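Local coordinates for cell wall surface anchor family protein (Streptococcus pneumoniae, PDB 4OQ1), which is an ancillary pilin (RrgC) that probably attaches the pneumococcal pilus to the cell wall, at residues A[69-74]-A[123-127]; A[175-179]-A[218-222]; A[182-188]-A[195-201]. The protein carries 3 engineered substitutions. All blocks are in the same frame, centred on the assembly; numbering follows the deposited sequence.

Contact 1: residues A[69-74]-A[123-127]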
ATOM      1  N   ILE A  69      13.439  27.078  29.622  1.00 19.88           N
ATOM      2  CA  ILE A  69      14.663  26.254  29.450  1.00 20.19           C
ATOM      3  C   ILE A  69      14.565  25.405  28.178  1.00 19.23           C
ATOM      4  O   ILE A  69      15.439  25.456  27.254  1.00 23.71           O
ATOM      5  CB  ILE A  69      14.955  25.400  30.689  1.00 18.41           C
ATOM      6  CG1 ILE A  69      15.400  26.233  31.895  1.00 20.83           C
ATOM      7  CG2 ILE A  69      16.094  24.340  30.410  1.00 17.34           C
ATOM      8  CD1 ILE A  69      15.338  25.386  33.154  1.00 23.72           C
ATOM      9  N   VAL A  70      13.458  24.682  28.075  1.00 19.04           N
ATOM     10  CA  VAL A  70      13.212  23.841  26.963  1.00 19.72           C
ATOM     11  C   VAL A  70      13.187  24.641  25.678  1.00 20.06           C
ATOM     12  O   VAL A  70      13.801  24.241  24.725  1.00 19.79           O
ATOM     13  CB  VAL A  70      11.929  23.016  27.130  1.00 17.94           C
ATOM     14  CG1 VAL A  70      11.455  22.361  25.813  1.00 18.42           C
ATOM     15  CG2 VAL A  70      12.106  22.020  28.295  1.00 18.92           C
ATOM     16  N   ARG A  71      12.464  25.784  25.671  1.00 19.81           N
ATOM     17  CA  ARG A  71      12.644  26.717  24.549  1.00 24.67           C
ATOM     18  C   ARG A  71      14.054  27.195  24.282  1.00 21.05           C
ATOM     19  O   ARG A  71      14.458  27.380  23.114  1.00 21.44           O
ATOM     20  CB  ARG A  71      11.751  27.960  24.800  1.00 28.10           C
ATOM     21  CG  ARG A  71      11.805  28.983  23.663  1.00 38.50           C
ATOM     22  CD  ARG A  71      11.312  30.335  24.121  1.00 42.81           C
ATOM     23  NE  ARG A  71      10.085  30.176  24.883  1.00 50.80           N
ATOM     24  CZ  ARG A  71       9.555  31.132  25.633  1.00 64.53           C
ATOM     25  NH1 ARG A  71      10.151  32.328  25.709  1.00 64.02           N
ATOM     26  NH2 ARG A  71       8.420  30.886  26.299  1.00 68.32           N
ATOM     27  N   ASP A  72      14.815  27.474  25.303  1.00 20.84           N
ATOM     28  CA  ASP A  72      16.131  28.043  25.073  1.00 23.41           C
ATOM     29  C   ASP A  72      17.145  26.988  24.618  1.00 24.66           C
ATOM     30  O   ASP A  72      18.120  27.300  23.938  1.00 24.61           O
ATOM     31  CB  ASP A  72      16.695  28.803  26.270  1.00 26.64           C
ATOM     32  CG  ASP A  72      15.868  30.099  26.597  1.00 36.15           C
ATOM     33  OD1 ASP A  72      15.135  30.619  25.720  1.00 36.66           O
ATOM     34  OD2 ASP A  72      15.958  30.545  27.733  1.00 36.30           O
ATOM     35  N   LEU A  73      16.896  25.734  24.945  1.00 21.04           N
ATOM     36  CA  LEU A  73      17.733  24.706  24.368  1.00 19.69           C
ATOM     37  C   LEU A  73      17.294  24.063  23.030  1.00 19.64           C
ATOM     38  O   LEU A  73      18.030  23.262  22.480  1.00 20.53           O
ATOM     39  CB  LEU A  73      17.878  23.624  25.410  1.00 21.04           C
ATOM     40  CG  LEU A  73      18.512  24.095  26.691  1.00 21.22           C
ATOM     41  CD1 LEU A  73      18.360  22.957  27.671  1.00 21.31           C
ATOM     42  CD2 LEU A  73      19.922  24.527  26.500  1.00 26.74           C
ATOM     43  N   HIS A  74      16.107  24.411  22.488  1.00 21.24           N
ATOM     44  CA  HIS A  74      15.478  23.786  21.353  1.00 20.66           C
ATOM     45  C   HIS A  74      16.390  23.751  20.063  1.00 20.63           C
ATOM     46  O   HIS A  74      16.562  22.716  19.417  1.00 22.87           O
ATOM     47  CB  HIS A  74      14.145  24.512  21.041  1.00 24.01           C
ATOM     48  CG  HIS A  74      13.462  23.984  19.814  1.00 28.28           C
ATOM     49  ND1 HIS A  74      13.224  22.640  19.601  1.00 28.43           N
ATOM     50  CD2 HIS A  74      13.060  24.622  18.674  1.00 31.79           C
ATOM     51  CE1 HIS A  74      12.678  22.468  18.405  1.00 33.91           C
ATOM     52  NE2 HIS A  74      12.583  23.655  17.816  1.00 34.48           N
ATOM     53  N   ALA A 123      11.827  14.031  21.428  1.00 18.33           N
ATOM     54  CA  ALA A 123      11.069  14.578  22.504  1.00 15.37           C
ATOM     55  C   ALA A 123      11.977  15.475  23.399  1.00 15.93           C
ATOM     56  O   ALA A 123      12.941  15.025  23.958  1.00 18.24           O
ATOM     57  CB  ALA A 123      10.466  13.457  23.315  1.00 14.54           C
ATOM     58  N   GLU A 124      11.590  16.711  23.567  1.00 15.20           N
ATOM     59  CA  GLU A 124      12.316  17.645  24.324  1.00 15.59           C
ATOM     60  C   GLU A 124      11.614  18.033  25.564  1.00 18.25           C
ATOM     61  O   GLU A 124      10.574  18.714  25.474  1.00 13.42           O
ATOM     62  CB  GLU A 124      12.550  18.846  23.507  1.00 17.34           C
ATOM     63  CG  GLU A 124      13.450  18.471  22.295  1.00 18.21           C
ATOM     64  CD  GLU A 124      13.668  19.646  21.301  1.00 22.88           C
ATOM     65  OE1 GLU A 124      13.270  20.781  21.591  1.00 25.51           O
ATOM     66  OE2 GLU A 124      14.264  19.380  20.235  1.00 26.53           O
ATOM     67  N   PHE A 125      12.184  17.619  26.705  1.00 15.99           N
ATOM     68  CA  PHE A 125      11.563  17.968  27.967  1.00 16.60           C
ATOM     69  C   PHE A 125      12.576  17.935  29.097  1.00 17.25           C
ATOM     70  O   PHE A 125      13.718  17.398  28.952  1.00 14.82           O
ATOM     71  CB  PHE A 125      10.382  17.036  28.278  1.00 17.32           C
ATOM     72  CG  PHE A 125      10.742  15.579  28.305  1.00 16.92           C
ATOM     73  CD1 PHE A 125      10.870  14.805  27.151  1.00 15.23           C
ATOM     74  CD2 PHE A 125      10.984  14.957  29.515  1.00 17.24           C
ATOM     75  CE1 PHE A 125      11.251  13.489  27.244  1.00 18.57           C
ATOM     76  CE2 PHE A 125      11.332  13.642  29.591  1.00 17.95           C
ATOM     77  CZ  PHE A 125      11.425  12.891  28.465  1.00 17.76           C
ATOM     78  N   LEU A 126      12.123  18.364  30.267  1.00 16.76           N
ATOM     79  CA  LEU A 126      12.946  18.224  31.436  1.00 14.34           C
ATOM     80  C   LEU A 126      12.191  17.327  32.358  1.00 16.85           C
ATOM     81  O   LEU A 126      10.973  17.295  32.323  1.00 17.84           O
ATOM     82  CB  LEU A 126      13.068  19.571  32.182  1.00 16.42           C
ATOM     83  CG  LEU A 126      13.725  20.805  31.603  1.00 17.29           C
ATOM     84  CD1 LEU A 126      13.903  21.863  32.668  1.00 18.68           C
ATOM     85  CD2 LEU A 126      15.047  20.420  31.055  1.00 17.02           C
ATOM     86  N   PHE A 127      12.937  16.616  33.151  1.00 15.65           N
ATOM     87  CA  PHE A 127      12.373  15.994  34.337  1.00 16.21           C
ATOM     88  C   PHE A 127      13.244  16.198  35.606  1.00 17.00           C
ATOM     89  O   PHE A 127      14.454  16.245  35.528  1.00 19.31           O
ATOM     90  CB  PHE A 127      12.043  14.509  34.058  1.00 15.29           C
ATOM     91  CG  PHE A 127      13.210  13.600  33.841  1.00 15.92           C
ATOM     92  CD1 PHE A 127      13.800  12.921  34.908  1.00 16.31           C
ATOM     93  CD2 PHE A 127      13.776  13.491  32.589  1.00 15.69           C
ATOM     94  CE1 PHE A 127      14.840  12.023  34.724  1.00 16.46           C
ATOM     95  CE2 PHE A 127      14.872  12.647  32.383  1.00 16.98           C
ATOM     96  CZ  PHE A 127      15.420  11.936  33.442  1.00 18.39           C
TER
HETATM   97  O   HOH W   1      14.577  21.774  23.892  1.00 16.89           O
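V70 of helix 66-73 lies over L126 and the backbone of strand 120-129. This is helix-on-sheet packing: a short helix packs on strands 120-129 and 106-110 of the N-terminal sheet. The axes of 69-73 and 123-127 approach to 8.5 Å and run at 139° to each other. V70 CG2 meets L126 CG at 3.9 Å, and the two side chains run antiparallel alongside each other. The other branch, V70 CG1, comes within 3.8 Å of E124 O. I69 lies roughly perpendicular to L126, with its CD1 3.8 Å from L126 CD1. I69 and L126 are buried; Y109 of strand 106-110 also touches L126. F125 points away from the helix and touches L32 and I139.

The polar end is at H74. Its CG is anti to the backbone N (chi1 176°), and the ring meets the carboxylate of the extended E124. The two planes are 52° apart. R111 makes a long, weak ion pair with E124 OE2. A water donates to both V70 O and E124 OE1. H74 ND1 donates to the syn lone pair of E124 OE1 at 2.7 Å, nearly in the imidazole plane.

Contact 2: residues A[175-179]-A[218-222]. Engineered in segment 175-179: A179 (natural residue Glu).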
ATOM      1  N   ARG A 175      17.753   5.490 -10.836  1.00 37.80           N
ATOM      2  CA  ARG A 175      18.195   5.545 -12.245  1.00 46.45           C
ATOM      3  C   ARG A 175      17.176   4.848 -13.154  1.00 43.78           C
ATOM      4  O   ARG A 175      17.553   3.896 -13.837  1.00 39.54           O
ATOM      5  CB  ARG A 175      19.558   4.837 -12.405  1.00 52.04           C
ATOM      6  CG  ARG A 175      20.605   5.138 -11.329  1.00 55.17           C
ATOM      7  CD  ARG A 175      20.781   6.629 -11.026  1.00 58.81           C
ATOM      8  NE  ARG A 175      22.167   6.922 -10.619  1.00 65.43           N
ATOM      9  CZ  ARG A 175      22.564   7.941  -9.848  1.00 69.46           C
ATOM     10  NH1 ARG A 175      21.700   8.822  -9.344  1.00 68.95           N
ATOM     11  NH2 ARG A 175      23.859   8.067  -9.556  1.00 72.02           N
ATOM     12  N   ASP A 176      15.893   5.228 -13.031  1.00 47.04           N
ATOM     13  CA  ASP A 176      14.755   4.711 -13.831  1.00 53.35           C
ATOM     14  C   ASP A 176      14.176   3.306 -13.525  1.00 49.43           C
ATOM     15  O   ASP A 176      13.105   2.932 -14.034  1.00 45.95           O
ATOM     16  CB  ASP A 176      15.084   4.788 -15.335  1.00 65.19           C
ATOM     17  CG  ASP A 176      13.832   4.887 -16.224  1.00 75.65           C
ATOM     18  OD1 ASP A 176      12.682   4.719 -15.747  1.00 82.07           O
ATOM     19  OD2 ASP A 176      14.005   5.133 -17.439  1.00 92.81           O
ATOM     20  N   VAL A 177      14.872   2.509 -12.716  1.00 40.22           N
ATOM     21  CA  VAL A 177      14.490   1.119 -12.524  1.00 34.81           C
ATOM     22  C   VAL A 177      13.706   1.078 -11.224  1.00 26.48           C
ATOM     23  O   VAL A 177      14.085   1.769 -10.300  1.00 29.86           O
ATOM     24  CB  VAL A 177      15.763   0.308 -12.361  1.00 30.83           C
ATOM     25  CG1 VAL A 177      15.496  -1.045 -11.712  1.00 32.79           C
ATOM     26  CG2 VAL A 177      16.548   0.259 -13.665  1.00 34.18           C
ATOM     27  N   SER A 178      12.689   0.268 -11.158  1.00 28.25           N
ATOM     28  CA  SER A 178      11.978  -0.047  -9.902  1.00 27.39           C
ATOM     29  C   SER A 178      12.924  -0.773  -8.928  1.00 28.84           C
ATOM     30  O   SER A 178      13.241  -1.999  -9.040  1.00 28.17           O
ATOM     31  CB  SER A 178      10.714  -0.864 -10.190  1.00 31.70           C
ATOM     32  OG  SER A 178       9.785  -0.048 -10.934  1.00 36.55           O
ATOM     33  N   ALA A 179      13.474  -0.004  -8.022  1.00 27.59           N
ATOM     34  CA  ALA A 179      14.555  -0.552  -7.204  1.00 26.61           C
ATOM     35  C   ALA A 179      14.099  -1.460  -6.031  1.00 25.93           C
ATOM     36  O   ALA A 179      14.787  -2.377  -5.619  1.00 25.81           O
ATOM     37  CB  ALA A 179      15.395   0.592  -6.678  1.00 24.71           C
ATOM     38  N   TYR A 218       9.748   7.814  -6.798  1.00 19.89           N
ATOM     39  CA  TYR A 218       8.832   6.687  -6.537  1.00 18.35           C
ATOM     40  C   TYR A 218       7.948   6.455  -7.780  1.00 17.62           C
ATOM     41  O   TYR A 218       7.818   7.315  -8.618  1.00 17.07           O
ATOM     42  CB  TYR A 218       7.928   6.940  -5.273  1.00 18.67           C
ATOM     43  CG  TYR A 218       8.740   6.988  -4.015  1.00 18.40           C
ATOM     44  CD1 TYR A 218       9.247   8.209  -3.573  1.00 20.07           C
ATOM     45  CD2 TYR A 218       9.079   5.835  -3.329  1.00 19.61           C
ATOM     46  CE1 TYR A 218      10.029   8.276  -2.460  1.00 20.37           C
ATOM     47  CE2 TYR A 218       9.916   5.865  -2.214  1.00 21.65           C
ATOM     48  CZ  TYR A 218      10.373   7.112  -1.760  1.00 20.96           C
ATOM     49  OH  TYR A 218      11.149   7.180  -0.595  1.00 20.96           O
ATOM     50  N   ARG A 219       7.274   5.303  -7.766  1.00 18.73           N
ATOM     51  CA  ARG A 219       6.351   4.903  -8.827  1.00 18.69           C
ATOM     52  C   ARG A 219       5.197   4.116  -8.182  1.00 18.64           C
ATOM     53  O   ARG A 219       5.439   3.181  -7.392  1.00 17.89           O
ATOM     54  CB  ARG A 219       7.165   4.044  -9.701  1.00 23.70           C
ATOM     55  CG  ARG A 219       6.572   3.482 -10.931  1.00 28.48           C
ATOM     56  CD  ARG A 219       7.809   2.984 -11.710  1.00 28.83           C
ATOM     57  NE  ARG A 219       8.616   3.988 -12.404  1.00 26.07           N
ATOM     58  CZ  ARG A 219       9.786   3.703 -12.996  1.00 28.62           C
ATOM     59  NH1 ARG A 219      10.321   2.519 -12.879  1.00 31.38           N
ATOM     60  NH2 ARG A 219      10.492   4.608 -13.623  1.00 33.19           N
ATOM     61  N   PHE A 220       3.965   4.540  -8.510  1.00 18.09           N
ATOM     62  CA  PHE A 220       2.782   3.804  -8.155  1.00 19.50           C
ATOM     63  C   PHE A 220       2.367   2.916  -9.372  1.00 20.70           C
ATOM     64  O   PHE A 220       2.139   3.446 -10.454  1.00 19.75           O
ATOM     65  CB  PHE A 220       1.647   4.748  -7.778  1.00 19.49           C
ATOM     66  CG  PHE A 220       1.746   5.339  -6.452  1.00 18.97           C
ATOM     67  CD1 PHE A 220       1.031   4.811  -5.394  1.00 19.83           C
ATOM     68  CD2 PHE A 220       2.410   6.556  -6.256  1.00 22.12           C
ATOM     69  CE1 PHE A 220       1.082   5.409  -4.139  1.00 22.86           C
ATOM     70  CE2 PHE A 220       2.429   7.161  -5.000  1.00 21.36           C
ATOM     71  CZ  PHE A 220       1.779   6.576  -3.951  1.00 20.48           C
ATOM     72  N   LYS A 221       2.358   1.586  -9.194  1.00 16.21           N
ATOM     73  CA  LYS A 221       2.009   0.664 -10.238  1.00 19.48           C
ATOM     74  C   LYS A 221       0.663   0.100 -10.076  1.00 16.05           C
ATOM     75  O   LYS A 221       0.336  -0.420  -9.021  1.00 16.73           O
ATOM     76  CB  LYS A 221       3.011  -0.503 -10.299  1.00 21.62           C
ATOM     77  CG  LYS A 221       4.446  -0.114 -10.177  1.00 28.86           C
ATOM     78  CD  LYS A 221       5.322  -1.360 -10.209  1.00 30.84           C
ATOM     79  CE  LYS A 221       5.324  -2.102 -11.526  1.00 29.54           C
ATOM     80  NZ  LYS A 221       6.049  -1.256 -12.508  1.00 28.48           N
ATOM     81  N   GLU A 222      -0.166   0.216 -11.115  1.00 19.51           N
ATOM     82  CA  GLU A 222      -1.593  -0.189 -10.995  1.00 17.93           C
ATOM     83  C   GLU A 222      -1.791  -1.701 -11.197  1.00 18.34           C
ATOM     84  O   GLU A 222      -2.278  -2.148 -12.240  1.00 21.25           O
ATOM     85  CB  GLU A 222      -2.464   0.592 -11.969  1.00 17.37           C
ATOM     86  CG  GLU A 222      -3.921   0.366 -11.747  1.00 21.45           C
ATOM     87  CD  GLU A 222      -4.818   1.370 -12.492  1.00 19.72           C
ATOM     88  OE1 GLU A 222      -4.315   2.333 -13.058  1.00 17.65           O
ATOM     89  OE2 GLU A 222      -6.035   1.096 -12.545  1.00 21.38           O
TER
HETATM   90  O   HOH W   2       8.547  -0.499 -12.967  1.00 38.87           O
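D176 and S178 meet R219 where strand 177-179 passes strand 218-222 almost perpendicularly, at 94°, with the axes 8.3 Å apart. No direct strand pairing joins them here. Strand 167-174 pairs with both.

R219 carries the contact. Its chain leaves with CG anti to the backbone N and bends at chi3, which turns the guanidinium toward the turn at D176. The two terminal nitrogens reach D176 O from the same face of its carbonyl plane, NH1 at 3.0 Å and NH2 at 3.1 Å. Both approach from above that plane, about 45° out of it. NH2 also forms a salt bridge with D176 OD1, at 3.1 Å. The carboxylate is turned 67° from the guanidinium. NE is held by a salt bridge to D237, so carboxylates meet R219 at both NE and NH2; that of D176 is poorly ordered and less certain. S178 OG lies at the guanidinium edge, 3.3 Å from R219 NH1. A water accepts from K221 NZ; its very short approach to S178 OG is doubtful. K221 is further paired with D235.

This is a surface contact in a prealbumin-like CnaB domain, which has the reversed immunoglobulin (IgG-rev) fold: a hairpin turn held to strand 216-224 by an arginine.

Contact 3: residues A[182-188]-A[195-201]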
ATOM      1  N   VAL A 182       8.501  -0.751  -1.394  1.00 21.93           N
ATOM      2  CA  VAL A 182       8.680   0.127  -0.283  1.00 19.69           C
ATOM      3  C   VAL A 182       8.004  -0.447   0.909  1.00 18.82           C
ATOM      4  O   VAL A 182       6.863  -0.800   0.837  1.00 19.21           O
ATOM      5  CB  VAL A 182       8.051   1.520  -0.567  1.00 20.31           C
ATOM      6  CG1 VAL A 182       8.136   2.399   0.642  1.00 21.27           C
ATOM      7  CG2 VAL A 182       8.806   2.203  -1.736  1.00 17.35           C
ATOM      8  N   PRO A 183       8.712  -0.517   2.041  1.00 17.96           N
ATOM      9  CA  PRO A 183       8.040  -0.973   3.277  1.00 16.77           C
ATOM     10  C   PRO A 183       7.067  -0.026   3.901  1.00 15.46           C
ATOM     11  O   PRO A 183       7.426   1.143   4.043  1.00 19.76           O
ATOM     12  CB  PRO A 183       9.203  -1.191   4.194  1.00 19.47           C
ATOM     13  CG  PRO A 183      10.252  -0.263   3.737  1.00 20.73           C
ATOM     14  CD  PRO A 183      10.120  -0.169   2.280  1.00 20.34           C
ATOM     15  N   LEU A 184       5.974  -0.537   4.455  1.00 18.37           N
ATOM     16  CA  LEU A 184       4.869   0.293   4.955  1.00 17.28           C
ATOM     17  C   LEU A 184       4.247  -0.299   6.172  1.00 23.73           C
ATOM     18  O   LEU A 184       4.267  -1.535   6.354  1.00 24.49           O
ATOM     19  CB  LEU A 184       3.784   0.398   3.911  1.00 18.80           C
ATOM     20  CG  LEU A 184       4.206   1.068   2.597  1.00 20.48           C
ATOM     21  CD1 LEU A 184       3.103   0.945   1.547  1.00 22.55           C
ATOM     22  CD2 LEU A 184       4.567   2.542   2.737  1.00 19.44           C
ATOM     23  N   ILE A 185       3.639   0.568   6.981  1.00 22.34           N
ATOM     24  CA  ILE A 185       2.932   0.125   8.188  1.00 26.45           C
ATOM     25  C   ILE A 185       1.715   0.983   8.230  1.00 28.17           C
ATOM     26  O   ILE A 185       1.717   2.091   7.746  1.00 32.90           O
ATOM     27  CB  ILE A 185       3.730   0.328   9.524  1.00 34.95           C
ATOM     28  CG1 ILE A 185       4.166   1.786   9.710  1.00 35.08           C
ATOM     29  CG2 ILE A 185       4.916  -0.619   9.624  1.00 41.94           C
ATOM     30  CD1 ILE A 185       4.701   2.121  11.094  1.00 41.37           C
ATOM     31  N   GLY A 186       0.641   0.443   8.756  1.00 31.27           N
ATOM     32  CA  GLY A 186      -0.524   1.210   8.943  1.00 33.77           C
ATOM     33  C   GLY A 186      -1.071   1.456   7.576  1.00 34.54           C
ATOM     34  O   GLY A 186      -0.847   0.667   6.649  1.00 34.82           O
ATOM     35  N   GLU A 187      -1.716   2.600   7.430  1.00 30.87           N
ATOM     36  CA  GLU A 187      -2.470   2.891   6.272  1.00 30.36           C
ATOM     37  C   GLU A 187      -2.399   4.391   6.076  1.00 33.12           C
ATOM     38  O   GLU A 187      -3.314   5.122   6.494  1.00 30.22           O
ATOM     39  CB  GLU A 187      -3.915   2.468   6.532  1.00 38.41           C
ATOM     40  CG  GLU A 187      -4.944   2.661   5.446  1.00 41.30           C
ATOM     41  CD  GLU A 187      -6.342   2.198   5.933  1.00 55.49           C
ATOM     42  OE1 GLU A 187      -6.859   2.707   6.961  1.00 52.95           O
ATOM     43  OE2 GLU A 187      -6.935   1.317   5.285  1.00 56.69           O
ATOM     44  N   TYR A 188      -1.365   4.895   5.430  1.00 28.90           N
ATOM     45  CA  TYR A 188      -0.170   4.184   5.001  1.00 26.86           C
ATOM     46  C   TYR A 188       1.008   5.093   5.322  1.00 23.48           C
ATOM     47  O   TYR A 188       0.928   6.246   4.999  1.00 25.46           O
ATOM     48  CB  TYR A 188      -0.218   4.012   3.492  1.00 24.48           C
ATOM     49  CG  TYR A 188      -1.350   3.180   2.944  1.00 25.95           C
ATOM     50  CD1 TYR A 188      -1.356   1.756   3.060  1.00 25.56           C
ATOM     51  CD2 TYR A 188      -2.439   3.787   2.317  1.00 28.97           C
ATOM     52  CE1 TYR A 188      -2.394   0.989   2.526  1.00 23.86           C
ATOM     53  CE2 TYR A 188      -3.494   3.022   1.783  1.00 31.97           C
ATOM     54  CZ  TYR A 188      -3.461   1.632   1.857  1.00 28.54           C
ATOM     55  OH  TYR A 188      -4.491   0.923   1.293  1.00 26.92           O
ATOM     56  N   GLN A 195       6.358  -3.831   6.138  1.00 31.83           N
ATOM     57  CA  GLN A 195       5.986  -4.964   5.280  1.00 30.53           C
ATOM     58  C   GLN A 195       6.094  -4.459   3.843  1.00 30.29           C
ATOM     59  O   GLN A 195       5.640  -3.364   3.484  1.00 23.12           O
ATOM     60  CB  GLN A 195       4.589  -5.469   5.627  1.00 34.16           C
ATOM     61  CG  GLN A 195       4.540  -6.251   6.940  1.00 43.14           C
ATOM     62  CD  GLN A 195       5.127  -5.480   8.129  1.00 51.72           C
ATOM     63  OE1 GLN A 195       4.528  -4.489   8.602  1.00 57.57           O
ATOM     64  NE2 GLN A 195       6.318  -5.915   8.620  1.00 55.89           N
ATOM     65  N   VAL A 196       6.737  -5.257   3.029  1.00 25.90           N
ATOM     66  CA  VAL A 196       7.095  -4.896   1.629  1.00 27.64           C
ATOM     67  C   VAL A 196       6.058  -5.463   0.612  1.00 29.32           C
ATOM     68  O   VAL A 196       5.958  -5.036  -0.525  1.00 33.15           O
ATOM     69  CB  VAL A 196       8.508  -5.424   1.380  1.00 30.23           C
ATOM     70  CG1 VAL A 196       8.835  -5.517  -0.045  1.00 35.60           C
ATOM     71  CG2 VAL A 196       9.544  -4.522   2.074  1.00 30.44           C
ATOM     72  N   GLY A 197       5.177  -6.318   1.069  1.00 27.48           N
ATOM     73  CA  GLY A 197       4.340  -7.029   0.137  1.00 36.49           C
ATOM     74  C   GLY A 197       2.954  -6.482  -0.133  1.00 39.94           C
ATOM     75  O   GLY A 197       2.121  -7.253  -0.587  1.00 50.64           O
ATOM     76  N   ARG A 198       2.664  -5.207   0.117  1.00 33.44           N
ATOM     77  CA  ARG A 198       1.261  -4.839   0.250  1.00 30.90           C
ATOM     78  C   ARG A 198       0.742  -4.135  -1.021  1.00 30.05           C
ATOM     79  O   ARG A 198       1.464  -3.384  -1.698  1.00 26.10           O
ATOM     80  CB  ARG A 198       1.000  -3.972   1.486  1.00 29.66           C
ATOM     81  CG  ARG A 198       1.384  -4.621   2.799  1.00 32.62           C
ATOM     82  CD  ARG A 198       1.308  -3.680   3.967  1.00 28.19           C
ATOM     83  NE  ARG A 198      -0.049  -3.133   4.120  1.00 30.99           N
ATOM     84  CZ  ARG A 198      -0.385  -2.090   4.897  1.00 30.27           C
ATOM     85  NH1 ARG A 198       0.528  -1.449   5.640  1.00 28.41           N
ATOM     86  NH2 ARG A 198      -1.636  -1.669   4.912  1.00 31.89           N
ATOM     87  N   THR A 199      -0.520  -4.407  -1.323  1.00 23.87           N
ATOM     88  CA  THR A 199      -1.253  -3.657  -2.293  1.00 22.03           C
ATOM     89  C   THR A 199      -1.964  -2.591  -1.571  1.00 20.80           C
ATOM     90  O   THR A 199      -2.577  -2.843  -0.521  1.00 21.78           O
ATOM     91  CB  THR A 199      -2.197  -4.549  -3.092  1.00 20.29           C
ATOM     92  OG1 THR A 199      -1.374  -5.541  -3.741  1.00 24.15           O
ATOM     93  CG2 THR A 199      -2.899  -3.795  -4.150  1.00 21.49           C
ATOM     94  N   LEU A 200      -1.887  -1.387  -2.124  1.00 19.64           N
ATOM     95  CA  LEU A 200      -2.555  -0.184  -1.533  1.00 19.66           C
ATOM     96  C   LEU A 200      -3.829   0.051  -2.331  1.00 20.77           C
ATOM     97  O   LEU A 200      -3.800   0.080  -3.545  1.00 19.85           O
ATOM     98  CB  LEU A 200      -1.599   1.031  -1.742  1.00 21.14           C
ATOM     99  CG  LEU A 200      -0.185   1.155  -1.190  1.00 23.90           C
ATOM    100  CD1 LEU A 200       0.855   0.207  -1.777  1.00 28.06           C
ATOM    101  CD2 LEU A 200       0.425   2.526  -1.341  1.00 27.85           C
ATOM    102  N   TYR A 201      -4.984   0.350  -1.688  1.00 18.83           N
ATOM    103  CA  TYR A 201      -6.215   0.469  -2.395  1.00 19.13           C
ATOM    104  C   TYR A 201      -6.823   1.848  -2.193  1.00 18.11           C
ATOM    105  O   TYR A 201      -6.865   2.336  -1.075  1.00 19.88           O
ATOM    106  CB  TYR A 201      -7.306  -0.586  -1.836  1.00 22.42           C
ATOM    107  CG  TYR A 201      -6.929  -2.002  -2.163  1.00 21.85           C
ATOM    108  CD1 TYR A 201      -6.186  -2.726  -1.277  1.00 23.50           C
ATOM    109  CD2 TYR A 201      -7.241  -2.562  -3.382  1.00 25.11           C
ATOM    110  CE1 TYR A 201      -5.764  -4.015  -1.572  1.00 24.84           C
ATOM    111  CE2 TYR A 201      -6.799  -3.850  -3.744  1.00 24.13           C
ATOM    112  CZ  TYR A 201      -6.133  -4.607  -2.820  1.00 26.54           C
ATOM    113  OH  TYR A 201      -5.647  -5.873  -3.145  1.00 25.61           O
TER
HETATM  114  O   HOH W   3       5.372  -2.058  -0.576  1.00 41.14           O
HETATM  115  O   HOH W   4       2.193  -3.544   7.375  1.00 43.39           O
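L184 and Q195 form the one backbone bridge of this contact, an antiparallel hydrogen-bonded pair. L184 N donates to Q195 O at 3.0 Å, and Q195 N returns a straighter bond to L184 O, with an angle of 166°. P183 CA adds a CA-H...O contact to Q195 O. A water extends the pairing by donating to L184 O and Q195 OE1.

The side-chain hydrogen bonds lie further along. R198 bends at chi3 and presents its guanidinium end-on to the carbonyl of G186. NH1 bonds G186 O at 2.7 Å and NH2 bonds the same oxygen at 3.0 Å, so one acceptor takes both donors. The oxygen lies in the guanidinium plane, and NH1 lies in the carbonyl plane. R198 NH2 also approaches the Y188 ring obliquely, 3.7 Å from Y188 CE1, with the planes 44° apart. G186 has positive phi (71°), a conformation that suits glycine. Y188 follows a cis peptide bond. Its OH accepts from Y201 N at 3.1 Å, which ties the tyrosine to the backbone of Y201. The hydroxyl of Y201 itself bonds E224.

Apolar packing fills in between. L184 CD1 meets L200 CD1 at 4.1 Å, the two side chains roughly perpendicular. L200 also lies over one face of the Y188 ring, while E187 CG covers the opposite face. F220 and I208 also touch L200. At the other end P183 CB touches V196 CG2.

The segments are thus a largely irregular chain pair, joined by one bridge and an arginine-to-carbonyl grip, beside strand 167-174 in the antiparallel sheet of the prealbumin-like (CnaB) domain.

In the fold
Contact 1 stands apart, in the N-terminal region, its centre 35 Å from that of contact 3 and 41 Å from that of contact 2. It is the one that sets a helix on a sheet, with an aliphatic end where I69 and L126 are buried and a polar rim. Contacts 2 and 3 share strand 177-185 and the same six-stranded sheet, and contact 3 is nested in the loop closed by contact 2. They touch through Y218 with V182 and F220 with L200. Contact 2 is a surface contact and rests on an arginine bonded to a backbone carbonyl and a carboxylate. Contact 3 is partly buried and mixes backbone pairing, carbonyl-arginine bonding and leucine-tyrosine packing.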